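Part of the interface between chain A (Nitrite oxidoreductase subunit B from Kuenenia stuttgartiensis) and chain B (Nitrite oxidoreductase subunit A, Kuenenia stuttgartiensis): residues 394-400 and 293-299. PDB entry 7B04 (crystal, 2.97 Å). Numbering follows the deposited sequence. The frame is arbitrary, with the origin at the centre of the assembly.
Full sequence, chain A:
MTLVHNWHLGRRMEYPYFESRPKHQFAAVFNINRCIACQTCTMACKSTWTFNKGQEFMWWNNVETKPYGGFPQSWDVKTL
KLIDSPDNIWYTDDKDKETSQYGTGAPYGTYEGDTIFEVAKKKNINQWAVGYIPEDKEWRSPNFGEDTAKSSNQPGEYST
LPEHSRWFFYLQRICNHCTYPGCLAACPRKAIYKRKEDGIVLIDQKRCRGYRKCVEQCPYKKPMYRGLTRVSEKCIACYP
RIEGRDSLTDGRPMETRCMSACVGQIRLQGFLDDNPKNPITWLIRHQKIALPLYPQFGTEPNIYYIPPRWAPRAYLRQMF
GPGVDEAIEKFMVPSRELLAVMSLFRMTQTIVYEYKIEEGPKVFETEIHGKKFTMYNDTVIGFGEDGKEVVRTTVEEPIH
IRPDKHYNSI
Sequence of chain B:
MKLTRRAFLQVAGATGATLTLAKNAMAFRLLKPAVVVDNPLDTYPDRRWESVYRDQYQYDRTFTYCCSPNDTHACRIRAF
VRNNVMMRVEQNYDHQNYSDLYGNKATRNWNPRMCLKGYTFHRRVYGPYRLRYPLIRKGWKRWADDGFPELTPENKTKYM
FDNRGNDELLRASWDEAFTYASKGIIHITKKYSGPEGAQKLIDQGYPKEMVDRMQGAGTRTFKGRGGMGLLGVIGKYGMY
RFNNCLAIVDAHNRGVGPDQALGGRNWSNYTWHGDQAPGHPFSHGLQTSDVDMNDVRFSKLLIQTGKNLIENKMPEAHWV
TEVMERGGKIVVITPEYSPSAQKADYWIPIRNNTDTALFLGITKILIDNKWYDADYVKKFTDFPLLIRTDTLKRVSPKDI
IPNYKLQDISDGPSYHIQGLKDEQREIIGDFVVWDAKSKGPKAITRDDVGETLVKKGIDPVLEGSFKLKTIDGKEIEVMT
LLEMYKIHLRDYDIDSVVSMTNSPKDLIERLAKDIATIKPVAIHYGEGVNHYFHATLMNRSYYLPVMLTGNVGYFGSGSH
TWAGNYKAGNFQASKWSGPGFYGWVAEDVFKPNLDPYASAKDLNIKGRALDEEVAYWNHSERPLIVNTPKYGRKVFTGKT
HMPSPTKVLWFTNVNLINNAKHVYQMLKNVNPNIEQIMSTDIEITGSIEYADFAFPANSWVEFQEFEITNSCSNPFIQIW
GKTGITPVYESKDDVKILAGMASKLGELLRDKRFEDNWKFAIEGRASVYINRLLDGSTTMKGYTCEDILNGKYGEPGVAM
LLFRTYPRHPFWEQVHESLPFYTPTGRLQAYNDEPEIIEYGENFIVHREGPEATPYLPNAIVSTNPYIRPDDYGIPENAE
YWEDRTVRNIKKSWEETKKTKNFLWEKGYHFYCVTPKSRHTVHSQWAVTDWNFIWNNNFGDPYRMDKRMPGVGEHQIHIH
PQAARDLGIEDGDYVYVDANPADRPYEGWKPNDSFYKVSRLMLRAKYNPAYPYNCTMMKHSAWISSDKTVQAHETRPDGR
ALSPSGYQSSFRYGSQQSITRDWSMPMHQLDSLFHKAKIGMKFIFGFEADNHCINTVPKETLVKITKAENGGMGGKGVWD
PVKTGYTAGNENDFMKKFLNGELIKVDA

Chain A, residues 394-400: TVEEPIH
Chain B, residues 293-299: MNDVRFS

Two short segments of different subunits meet here, and together they bury 368 Å². The chain A segment is irregular and mostly extended from Glu A396 onward. In chain B, residues 293 to 298 have helical phi/psi values, with phi from -61 to -80° and psi from -7 to -32°. Phe B298 N bonds to Asp B295 O at 2.8 Å, and Ser B299 N bonds to Val B296 O at 2.8 Å. Asn B294, Arg B297 and Phe B298 are the residues of this stretch that contact chain A. The closest CA pair is Glu A397 and Asn B294, 7.5 Å apart.

Thr A394 has phi/psi -102/157 and chi1 in p. It makes no contact across the interface. Thr A394 OG1 donates to Glu A396 O at 3.0 Å, which ties the start of the segment together.

Val A395 breaks the extended run with phi/psi -75/-39; its chi1 is t. Its CA-to-CB bond points sideways; the carbonyl oxygen makes the closest approach. Val A395 O lies 3.3 Å from Arg B297 NH1, but the angle is too poor for a hydrogen bond. Arg B297 reaches this point with chi1 t, chi2 t, chi3 p and chi4 at 180°.

Glu A396 returns to -115/149. Its CA-to-CB bond points sideways, but chi1 t and chi2 p bring the carboxylate nearer to chain B. Glu A396 OE2 comes within 3.1 Å of Phe B298 CE1, oblique to the ring.

Glu A397, at -79/140, is the centre of the contact. Its CA-to-CB bond points toward chain B, with chi1 and chi2 both m. The CA-to-CB bond of Asn B294 also points toward chain A, with chi1 p and chi2 -3°. Asn B294 ND2 donates a weak hydrogen bond to Glu A397 OE1, 3.3 Å long with an angle of 135°. Glu A397 CG packs 3.9 Å from Arg B297 NH1. Glu A397 OE2 is 4.3 Å from Arg B297 NH1, beyond a salt bridge. That oxygen lies well out of the guanidinium plane, so no N-H points at it and only the charges are near. Phe B298, with chi1 m and chi2 -19°, places CZ 3.6 Å from Glu A397 CB and 3.5 Å from Glu A397 O. This carbonyl oxygen sits at the ring edge, near its plane.

The CA-to-CB bond of Pro A398, at -76/167 with C-gamma endo pucker, points away. Ile A399 follows at -128/129, chi1 m and chi2 t. Its CA-to-CB bond points sideways, but Ile A399 CD1 reaches within 3.9 Å of Phe B298 CE2, an apolar contact. His A400, at -112/144 with chi1 m, is out of reach.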

# COMPACT_ATOMS: atom_id res chain seq x y z
N THR A 394 -11.34 26.56 -1.21
CA THR A 394 -11.07 27.39 -0.05
C THR A 394 -9.91 26.82 0.76
O THR A 394 -9.59 25.63 0.68
CB THR A 394 -12.31 27.50 0.84
OG1 THR A 394 -12.70 26.19 1.30
CG2 THR A 394 -13.47 28.13 0.08
N VAL A 395 -9.26 27.69 1.54
CA VAL A 395 -8.12 27.27 2.34
C VAL A 395 -8.58 26.47 3.55
O VAL A 395 -7.96 25.48 3.94
CB VAL A 395 -7.28 28.49 2.75
CG1 VAL A 395 -6.21 28.10 3.76
CG2 VAL A 395 -6.64 29.13 1.53
N GLU A 396 -9.69 26.87 4.17
CA GLU A 396 -10.19 26.26 5.38
C GLU A 396 -11.53 25.58 5.11
O GLU A 396 -12.31 26.01 4.25
CB GLU A 396 -10.34 27.29 6.50
CG GLU A 396 -10.64 26.73 7.87
CD GLU A 396 -9.41 26.16 8.53
OE1 GLU A 396 -8.30 26.36 7.99
OE2 GLU A 396 -9.55 25.52 9.59
N GLU A 397 -11.79 24.51 5.86
CA GLU A 397 -12.99 23.71 5.64
C GLU A 397 -14.21 24.39 6.27
O GLU A 397 -14.11 24.94 7.37
CB GLU A 397 -12.83 22.32 6.25
CG GLU A 397 -12.02 21.36 5.40
CD GLU A 397 -12.85 20.70 4.32
OE1 GLU A 397 -14.04 20.40 4.57
OE2 GLU A 397 -12.31 20.47 3.21
N PRO A 398 -15.35 24.37 5.60
CA PRO A 398 -16.58 24.88 6.20
C PRO A 398 -17.14 23.90 7.22
O PRO A 398 -16.72 22.74 7.31
CB PRO A 398 -17.52 25.04 5.01
CG PRO A 398 -17.06 24.03 4.04
CD PRO A 398 -15.56 23.94 4.20
N ILE A 399 -18.09 24.39 8.02
CA ILE A 399 -18.75 23.62 9.06
C ILE A 399 -20.25 23.73 8.87
O ILE A 399 -20.79 24.84 8.71
CB ILE A 399 -18.34 24.11 10.47
CG1 ILE A 399 -16.90 23.69 10.77
CG2 ILE A 399 -19.28 23.52 11.52
CD1 ILE A 399 -16.19 24.59 11.77
N HIS A 400 -20.93 22.60 8.86
CA HIS A 400 -22.38 22.58 8.73
C HIS A 400 -23.03 22.09 10.02
O HIS A 400 -22.53 21.16 10.65
CB HIS A 400 -22.82 21.69 7.57
CG HIS A 400 -22.26 22.11 6.25
ND1 HIS A 400 -21.55 21.25 5.44
CD2 HIS A 400 -22.29 23.30 5.60
CE1 HIS A 400 -21.17 21.89 4.35
NE2 HIS A 400 -21.61 23.13 4.42
N MET B 293 -12.32 12.79 8.99
CA MET B 293 -10.93 13.21 9.07
C MET B 293 -10.64 14.58 8.46
O MET B 293 -9.52 15.05 8.58
CB MET B 293 -10.01 12.14 8.47
CG MET B 293 -10.40 10.74 8.91
SD MET B 293 -9.25 9.46 8.39
CE MET B 293 -7.71 10.07 9.08
N ASN B 294 -11.58 15.21 7.76
CA ASN B 294 -11.32 16.61 7.44
C ASN B 294 -11.23 17.45 8.72
O ASN B 294 -10.58 18.50 8.74
CB ASN B 294 -12.36 17.17 6.46
CG ASN B 294 -13.77 17.07 6.98
OD1 ASN B 294 -14.02 16.52 8.06
ND2 ASN B 294 -14.71 17.60 6.21
N ASP B 295 -11.87 16.98 9.80
CA ASP B 295 -11.85 17.70 11.07
C ASP B 295 -10.46 17.71 11.70
O ASP B 295 -10.09 18.69 12.36
CB ASP B 295 -12.86 17.04 12.02
CG ASP B 295 -13.09 17.81 13.33
OD1 ASP B 295 -12.22 18.59 13.76
OD2 ASP B 295 -14.16 17.60 13.94
N VAL B 296 -9.65 16.67 11.48
CA VAL B 296 -8.32 16.66 12.10
C VAL B 296 -7.49 17.84 11.61
O VAL B 296 -6.65 18.37 12.36
CB VAL B 296 -7.60 15.31 11.91
CG1 VAL B 296 -7.48 14.92 10.48
CG2 VAL B 296 -6.23 15.36 12.51
N ARG B 297 -7.73 18.32 10.39
CA ARG B 297 -6.96 19.47 9.91
C ARG B 297 -7.33 20.74 10.65
O ARG B 297 -6.67 21.77 10.45
CB ARG B 297 -7.15 19.65 8.40
CG ARG B 297 -6.07 20.51 7.73
CD ARG B 297 -6.16 20.49 6.21
NE ARG B 297 -7.23 21.33 5.68
CZ ARG B 297 -7.50 21.47 4.39
NH1 ARG B 297 -8.50 22.25 4.00
NH2 ARG B 297 -6.77 20.84 3.48
N PHE B 298 -8.36 20.70 11.50
CA PHE B 298 -8.62 21.80 12.43
C PHE B 298 -7.72 21.76 13.65
O PHE B 298 -7.57 22.78 14.33
CB PHE B 298 -10.09 21.77 12.88
CG PHE B 298 -11.07 22.15 11.81
CD1 PHE B 298 -10.67 22.84 10.68
CD2 PHE B 298 -12.41 21.80 11.93
CE1 PHE B 298 -11.58 23.18 9.69
CE2 PHE B 298 -13.32 22.14 10.95
CZ PHE B 298 -12.90 22.83 9.83
N SER B 299 -7.12 20.60 13.95
CA SER B 299 -6.28 20.46 15.14
C SER B 299 -5.02 21.31 15.02
O SER B 299 -4.44 21.45 13.94
CB SER B 299 -5.91 19.00 15.35
OG SER B 299 -7.06 18.20 15.58